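Local coordinates for agarase (Microbulbifer thermotolerans, PDB 3WZ1), which hydrolyses, through this family 16 glycoside hydrolase catalytic domain, beta-1,4-galactosidic linkages within agarose, giving neoagarotetraose as the main product, at residues Asp6-Pro11 with Trp268-Lys273; Pro101-Ala106 with Phe186-Val191. One frame throughout, in Å; residues are numbered along the deposited sequence.

Contact 1 of 2, residues Asp6-Pro11 with Trp268-Lys273; sequences DGVPVP and WVRFYK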
loop_
_atom_site.group_PDB
_atom_site.type_symbol
_atom_site.label_atom_id
_atom_site.label_comp_id
_atom_site.label_asym_id
_atom_site.label_seq_id
_atom_site.Cartn_x
_atom_site.Cartn_y
_atom_site.Cartn_z
ATOM N N ASP A 6 -7.886 0.627 18.687
ATOM C CA ASP A 6 -9.067 0.753 19.554
ATOM C C ASP A 6 -9.382 2.228 19.751
ATOM O O ASP A 6 -8.509 3.029 20.118
ATOM C CB ASP A 6 -8.851 0.095 20.926
ATOM C CG ASP A 6 -8.979 -1.443 20.904
ATOM O OD1 ASP A 6 -9.398 -2.081 19.902
ATOM O OD2 ASP A 6 -8.633 -2.051 21.944
ATOM N N GLY A 7 -10.635 2.580 19.494
ATOM C CA GLY A 7 -11.091 3.960 19.618
ATOM C C GLY A 7 -10.891 4.810 18.396
ATOM O O GLY A 7 -11.351 5.956 18.365
ATOM N N VAL A 8 -10.207 4.286 17.379
ATOM C CA VAL A 8 -9.970 5.046 16.150
ATOM C C VAL A 8 -11.087 4.711 15.167
ATOM O O VAL A 8 -11.149 3.604 14.627
ATOM C CB VAL A 8 -8.562 4.756 15.547
ATOM C CG1 VAL A 8 -8.304 5.583 14.301
ATOM C CG2 VAL A 8 -7.482 4.948 16.612
ATOM N N PRO A 9 -11.974 5.673 14.915
ATOM C CA PRO A 9 -13.158 5.283 14.136
ATOM C C PRO A 9 -12.851 4.960 12.676
ATOM O O PRO A 9 -11.851 5.399 12.126
ATOM C CB PRO A 9 -14.078 6.504 14.207
ATOM C CG PRO A 9 -13.327 7.576 14.896
ATOM C CD PRO A 9 -12.044 7.058 15.426
ATOM N N VAL A 10 -13.759 4.201 12.069
ATOM C CA VAL A 10 -13.780 4.029 10.617
ATOM C C VAL A 10 -14.569 5.204 10.016
ATOM O O VAL A 10 -15.716 5.421 10.381
ATOM C CB VAL A 10 -14.432 2.678 10.244
ATOM C CG1 VAL A 10 -14.587 2.540 8.742
ATOM C CG2 VAL A 10 -13.621 1.511 10.790
ATOM N N PRO A 11 -13.955 5.986 9.109
ATOM C CA PRO A 11 -14.589 7.226 8.644
ATOM C C PRO A 11 -15.635 7.048 7.536
ATOM O O PRO A 11 -16.416 7.956 7.273
ATOM C CB PRO A 11 -13.405 8.046 8.153
ATOM C CG PRO A 11 -12.409 7.016 7.690
ATOM C CD PRO A 11 -12.567 5.856 8.621
ATOM N N TRP A 268 -0.207 -0.719 11.833
ATOM C CA TRP A 268 -1.335 -1.641 11.660
ATOM C C TRP A 268 -1.851 -1.641 10.239
ATOM O O TRP A 268 -1.715 -0.654 9.508
ATOM C CB TRP A 268 -2.505 -1.333 12.627
ATOM C CG TRP A 268 -3.437 -0.128 12.285
ATOM C CD1 TRP A 268 -4.240 0.062 11.164
ATOM C CD2 TRP A 268 -3.725 0.968 13.144
ATOM N NE1 TRP A 268 -4.957 1.225 11.277
ATOM C CE2 TRP A 268 -4.643 1.796 12.491
ATOM C CE3 TRP A 268 -3.247 1.346 14.407
ATOM C CZ2 TRP A 268 -5.109 2.960 13.056
ATOM C CZ3 TRP A 268 -3.715 2.471 14.964
ATOM C CH2 TRP A 268 -4.637 3.289 14.290
ATOM N N VAL A 269 -2.447 -2.768 9.876
ATOM C CA VAL A 269 -3.382 -2.830 8.752
ATOM C C VAL A 269 -4.687 -3.390 9.311
ATOM O O VAL A 269 -4.680 -4.332 10.095
ATOM C CB VAL A 269 -2.857 -3.651 7.559
ATOM C CG1 VAL A 269 -1.610 -2.999 6.957
ATOM C CG2 VAL A 269 -2.568 -5.108 7.930
ATOM N N ARG A 270 -5.806 -2.777 8.930
ATOM C CA ARG A 270 -7.090 -3.246 9.395
ATOM C C ARG A 270 -8.099 -3.138 8.271
ATOM O O ARG A 270 -7.995 -2.279 7.366
ATOM C CB ARG A 270 -7.538 -2.492 10.650
ATOM C CG ARG A 270 -7.888 -1.029 10.464
ATOM C CD ARG A 270 -8.284 -0.371 11.795
ATOM N NE ARG A 270 -8.653 1.024 11.601
ATOM C CZ ARG A 270 -9.438 1.748 12.406
ATOM N NH1 ARG A 270 -10.035 1.193 13.458
ATOM N NH2 ARG A 270 -9.628 3.035 12.126
ATOM N N PHE A 271 -9.093 -4.004 8.357
ATOM C CA PHE A 271 -10.057 -4.173 7.300
ATOM C C PHE A 271 -11.408 -4.370 7.942
ATOM O O PHE A 271 -11.510 -5.129 8.911
ATOM C CB PHE A 271 -9.693 -5.403 6.454
ATOM C CG PHE A 271 -8.251 -5.452 6.041
ATOM C CD1 PHE A 271 -7.312 -6.026 6.861
ATOM C CD2 PHE A 271 -7.838 -4.907 4.837
ATOM C CE1 PHE A 271 -5.968 -6.044 6.499
ATOM C CE2 PHE A 271 -6.503 -4.932 4.470
ATOM C CZ PHE A 271 -5.583 -5.499 5.295
ATOM N N TYR A 272 -12.441 -3.711 7.410
ATOM C CA TYR A 272 -13.802 -3.874 7.949
ATOM C C TYR A 272 -14.796 -4.135 6.842
ATOM O O TYR A 272 -14.700 -3.552 5.752
ATOM C CB TYR A 272 -14.256 -2.617 8.722
ATOM C CG TYR A 272 -13.469 -2.313 9.982
ATOM C CD1 TYR A 272 -12.285 -1.607 9.921
ATOM C CD2 TYR A 272 -13.910 -2.744 11.246
ATOM C CE1 TYR A 272 -11.551 -1.333 11.058
ATOM C CE2 TYR A 272 -13.174 -2.466 12.383
ATOM C CZ TYR A 272 -12.000 -1.755 12.283
ATOM O OH TYR A 272 -11.269 -1.480 13.439
ATOM N N LYS A 273 -15.788 -4.967 7.172
ATOM C CA LYS A 273 -16.882 -5.293 6.283
ATOM C C LYS A 273 -18.163 -4.679 6.831
ATOM O O LYS A 273 -18.402 -4.740 8.032
ATOM C CB LYS A 273 -17.057 -6.801 6.213
ATOM C CG LYS A 273 -15.819 -7.530 5.739
ATOM C CD LYS A 273 -15.563 -7.312 4.266
ATOM C CE LYS A 273 -16.575 -8.009 3.371
ATOM N NZ LYS A 273 -16.246 -7.824 1.923
#
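Val10 CG2 lies over one face of the Tyr272 ring, a CH-pi contact 3.7 Å from the centroid and 20° off the normal, and the same methyl stands more loosely above a face of the Arg270 guanidinium. The edge of that guanidinium is taken by Val8 O, only 7° out of its plane. NH1 and NH2 of Arg270 both donate to this one carbonyl oxygen: NH1 at 2.9 Å lies in the carbonyl plane, whereas NH2 at 3.0 Å comes from well above it. NH2 adds a weak bond of 3.2 Å to Pro9 O. An extended chain from CG to NE carries the group from strand 264-276 across to the loop, and NH1 also donates to Tyr272 OH at 2.9 Å. Val8 CG2 meets Trp268 CH2 obliquely at 4.0 Å. Glu105 OE1 forms a salt bridge with Arg270 NE and accepts a hydrogen bond from Trp268 NE1. A methionine in place of Arg270 would probably leave Val8 O without its two donors and Glu105 OE1 without its salt bridge. One charged side chain, and not main-chain pairing, thus makes the hydrogen bonds that cross from the C-terminal strand of the jelly roll to the irregular N-terminal segment.

Contact 2 of 2, residues Pro101-Ala106 with Phe186-Val191; sequences PVYMEA and FHRVGV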
loop_
_atom_site.group_PDB
_atom_site.type_symbol
_atom_site.label_atom_id
_atom_site.label_comp_id
_atom_site.label_asym_id
_atom_site.label_seq_id
_atom_site.Cartn_x
_atom_site.Cartn_y
_atom_site.Cartn_z
ATOM N N PRO A 101 -17.869 -5.169 -0.622
ATOM C CA PRO A 101 -17.495 -3.915 0.007
ATOM C C PRO A 101 -16.552 -4.144 1.184
ATOM O O PRO A 101 -16.760 -5.060 1.991
ATOM C CB PRO A 101 -18.830 -3.359 0.512
ATOM C CG PRO A 101 -19.654 -4.585 0.788
ATOM C CD PRO A 101 -19.202 -5.637 -0.193
ATOM N N VAL A 102 -15.531 -3.298 1.287
ATOM C CA VAL A 102 -14.579 -3.424 2.362
ATOM C C VAL A 102 -13.843 -2.114 2.565
ATOM O O VAL A 102 -13.519 -1.439 1.592
ATOM C CB VAL A 102 -13.577 -4.586 2.085
ATOM C CG1 VAL A 102 -12.768 -4.326 0.814
ATOM C CG2 VAL A 102 -12.678 -4.842 3.284
ATOM N N TYR A 103 -13.613 -1.757 3.828
ATOM C CA TYR A 103 -12.757 -0.612 4.171
ATOM C C TYR A 103 -11.389 -1.151 4.548
ATOM O O TYR A 103 -11.299 -2.034 5.386
ATOM C CB TYR A 103 -13.341 0.201 5.343
ATOM C CG TYR A 103 -12.494 1.384 5.732
ATOM C CD1 TYR A 103 -12.449 2.527 4.932
ATOM C CD2 TYR A 103 -11.699 1.357 6.880
ATOM C CE1 TYR A 103 -11.665 3.612 5.265
ATOM C CE2 TYR A 103 -10.897 2.437 7.204
ATOM C CZ TYR A 103 -10.878 3.556 6.392
ATOM O OH TYR A 103 -10.089 4.643 6.717
ATOM N N MET A 104 -10.339 -0.612 3.932
ATOM C CA MET A 104 -8.973 -1.142 4.059
ATOM C C MET A 104 -8.051 0.007 4.444
ATOM O O MET A 104 -7.982 0.989 3.710
ATOM C CB MET A 104 -8.528 -1.719 2.710
ATOM C CG MET A 104 -9.578 -2.595 2.060
ATOM S SD MET A 104 -9.087 -3.304 0.449
ATOM C CE MET A 104 -8.951 -1.840 -0.549
ATOM N N GLU A 105 -7.344 -0.116 5.567
ATOM C CA GLU A 105 -6.600 1.017 6.124
ATOM C C GLU A 105 -5.283 0.592 6.727
ATOM O O GLU A 105 -5.205 -0.448 7.389
ATOM C CB GLU A 105 -7.460 1.699 7.182
ATOM C CG GLU A 105 -6.901 3.013 7.712
ATOM C CD GLU A 105 -7.616 3.411 8.975
ATOM O OE1 GLU A 105 -7.260 2.857 10.046
ATOM O OE2 GLU A 105 -8.463 4.276 8.871
ATOM N N ALA A 106 -4.247 1.408 6.529
ATOM C CA ALA A 106 -2.977 1.210 7.217
ATOM C C ALA A 106 -2.604 2.459 7.983
ATOM O O ALA A 106 -2.892 3.562 7.542
ATOM C CB ALA A 106 -1.862 0.902 6.245
ATOM N N PHE A 186 3.669 8.745 11.745
ATOM C CA PHE A 186 2.651 7.779 11.336
ATOM C C PHE A 186 1.357 8.491 10.924
ATOM O O PHE A 186 0.889 9.389 11.615
ATOM C CB PHE A 186 2.379 6.760 12.428
ATOM C CG PHE A 186 3.485 5.779 12.599
ATOM C CD1 PHE A 186 4.596 6.099 13.357
ATOM C CD2 PHE A 186 3.437 4.551 11.976
ATOM C CE1 PHE A 186 5.628 5.190 13.509
ATOM C CE2 PHE A 186 4.469 3.639 12.117
ATOM C CZ PHE A 186 5.574 3.968 12.881
ATOM N N HIS A 187 0.803 8.080 9.797
ATOM C CA HIS A 187 -0.484 8.601 9.318
ATOM C C HIS A 187 -1.345 7.430 8.950
ATOM O O HIS A 187 -0.827 6.339 8.649
ATOM C CB HIS A 187 -0.288 9.470 8.085
ATOM C CG HIS A 187 0.388 10.759 8.392
ATOM N ND1 HIS A 187 -0.309 11.885 8.782
ATOM C CD2 HIS A 187 1.701 11.094 8.418
ATOM C CE1 HIS A 187 0.547 12.858 9.026
ATOM N NE2 HIS A 187 1.771 12.412 8.797
ATOM N N ARG A 188 -2.658 7.626 8.951
ATOM C CA ARG A 188 -3.505 6.525 8.548
ATOM C C ARG A 188 -4.145 6.842 7.227
ATOM O O ARG A 188 -4.602 7.965 6.999
ATOM C CB ARG A 188 -4.484 6.097 9.637
ATOM C CG ARG A 188 -5.594 7.020 9.926
ATOM C CD ARG A 188 -6.489 6.354 10.972
ATOM N NE ARG A 188 -7.497 7.284 11.444
ATOM C CZ ARG A 188 -8.817 7.134 11.367
ATOM N NH1 ARG A 188 -9.373 6.083 10.782
ATOM N NH2 ARG A 188 -9.592 8.067 11.919
ATOM N N VAL A 189 -4.097 5.885 6.320
ATOM C CA VAL A 189 -4.632 6.079 4.989
ATOM C C VAL A 189 -5.519 4.881 4.716
ATOM O O VAL A 189 -5.105 3.740 4.891
ATOM C CB VAL A 189 -3.529 6.205 3.924
ATOM C CG1 VAL A 189 -4.117 6.535 2.579
ATOM C CG2 VAL A 189 -2.539 7.279 4.344
ATOM N N GLY A 190 -6.755 5.143 4.317
ATOM C CA GLY A 190 -7.695 4.079 4.045
ATOM C C GLY A 190 -8.485 4.277 2.770
ATOM O O GLY A 190 -8.625 5.389 2.263
ATOM N N VAL A 191 -8.967 3.169 2.211
ATOM C CA VAL A 191 -9.912 3.237 1.096
ATOM C C VAL A 191 -11.161 2.440 1.444
ATOM O O VAL A 191 -11.076 1.326 1.984
ATOM C CB VAL A 191 -9.296 2.726 -0.228
ATOM C CG1 VAL A 191 -10.331 2.634 -1.354
ATOM C CG2 VAL A 191 -8.175 3.640 -0.671
#
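Glu105 OE2 is gripped by two donors, Tyr103 OH at 2.7 Å and Arg188 NH1 at 2.8 Å. The phenol meets the oxygen on its anti side, and the guanidinium, in a salt bridge, on its syn side. Both donors stand on one face of an antiparallel strand pair in the beta-jelly roll of this family 16 hydrolase, where the axes of 102-106 and 187-191 run at 160° to each other.

Torsions bring the three groups together. Tyr103 has CG anti to the backbone N (chi1 180°), and Glu105 does likewise and is extended beyond CG, which places its carboxylate beside the phenol. The straight part of Arg188, from CG to NE, passes obliquely across the carboxylate, and the two charged planes are turned 78° apart. A single nitrogen therefore makes the bridge, not a side-by-side pair. Arg188 NH1 also donates to Pro9 O; with Arg270 and Trp268 at the other carboxylate oxygen, the surroundings would probably favour the ionised form of Glu105.

Gly190 pairs with Glu105 without backbone hydrogen bonds, their CA atoms 3.9 Å apart. The phenol lies across the glycine, and a beta carbon there would clash with Tyr103 OH. Hydrogen-bonded pairs flank this site: Met104 with Val191, and Ala106 with Val189. Their side chains turn to the other face of the sheet, where Val189 and Val191 pack on Val132 of strand 128-135, the strand that carries the predicted catalytic residues Glu129 and Glu134. Between the main chains, Met104 N donates to Val191 O at 2.8 Å, and the CA of Tyr103 approaches that same oxygen at 3.4 Å.

How the contacts relate
Contact 2 is buried, centred about 9 Å from the middle of the chain, whereas contact 1 is only partly buried at about 16 Å; their centres are about 7 Å apart. Strand 102-109 lies next to 264-276, so both contacts reach the same sheet, contact 1 through only one of its segments. Regular main-chain pairing dominates contact 2, but in contact 1 the nitrogens of one arginine donate to the carbonyls of an irregular segment. The bridge from Arg270 NE to Glu105 OE1, 2.8 Å, joins their polar networks. Van der Waals packing adds to it: Pro11 CD lies 3.4 Å from Tyr103 OH, and Val8 CG1 the same distance from Arg188 CZ, placing residues 6-11 over the polar face of contact 2.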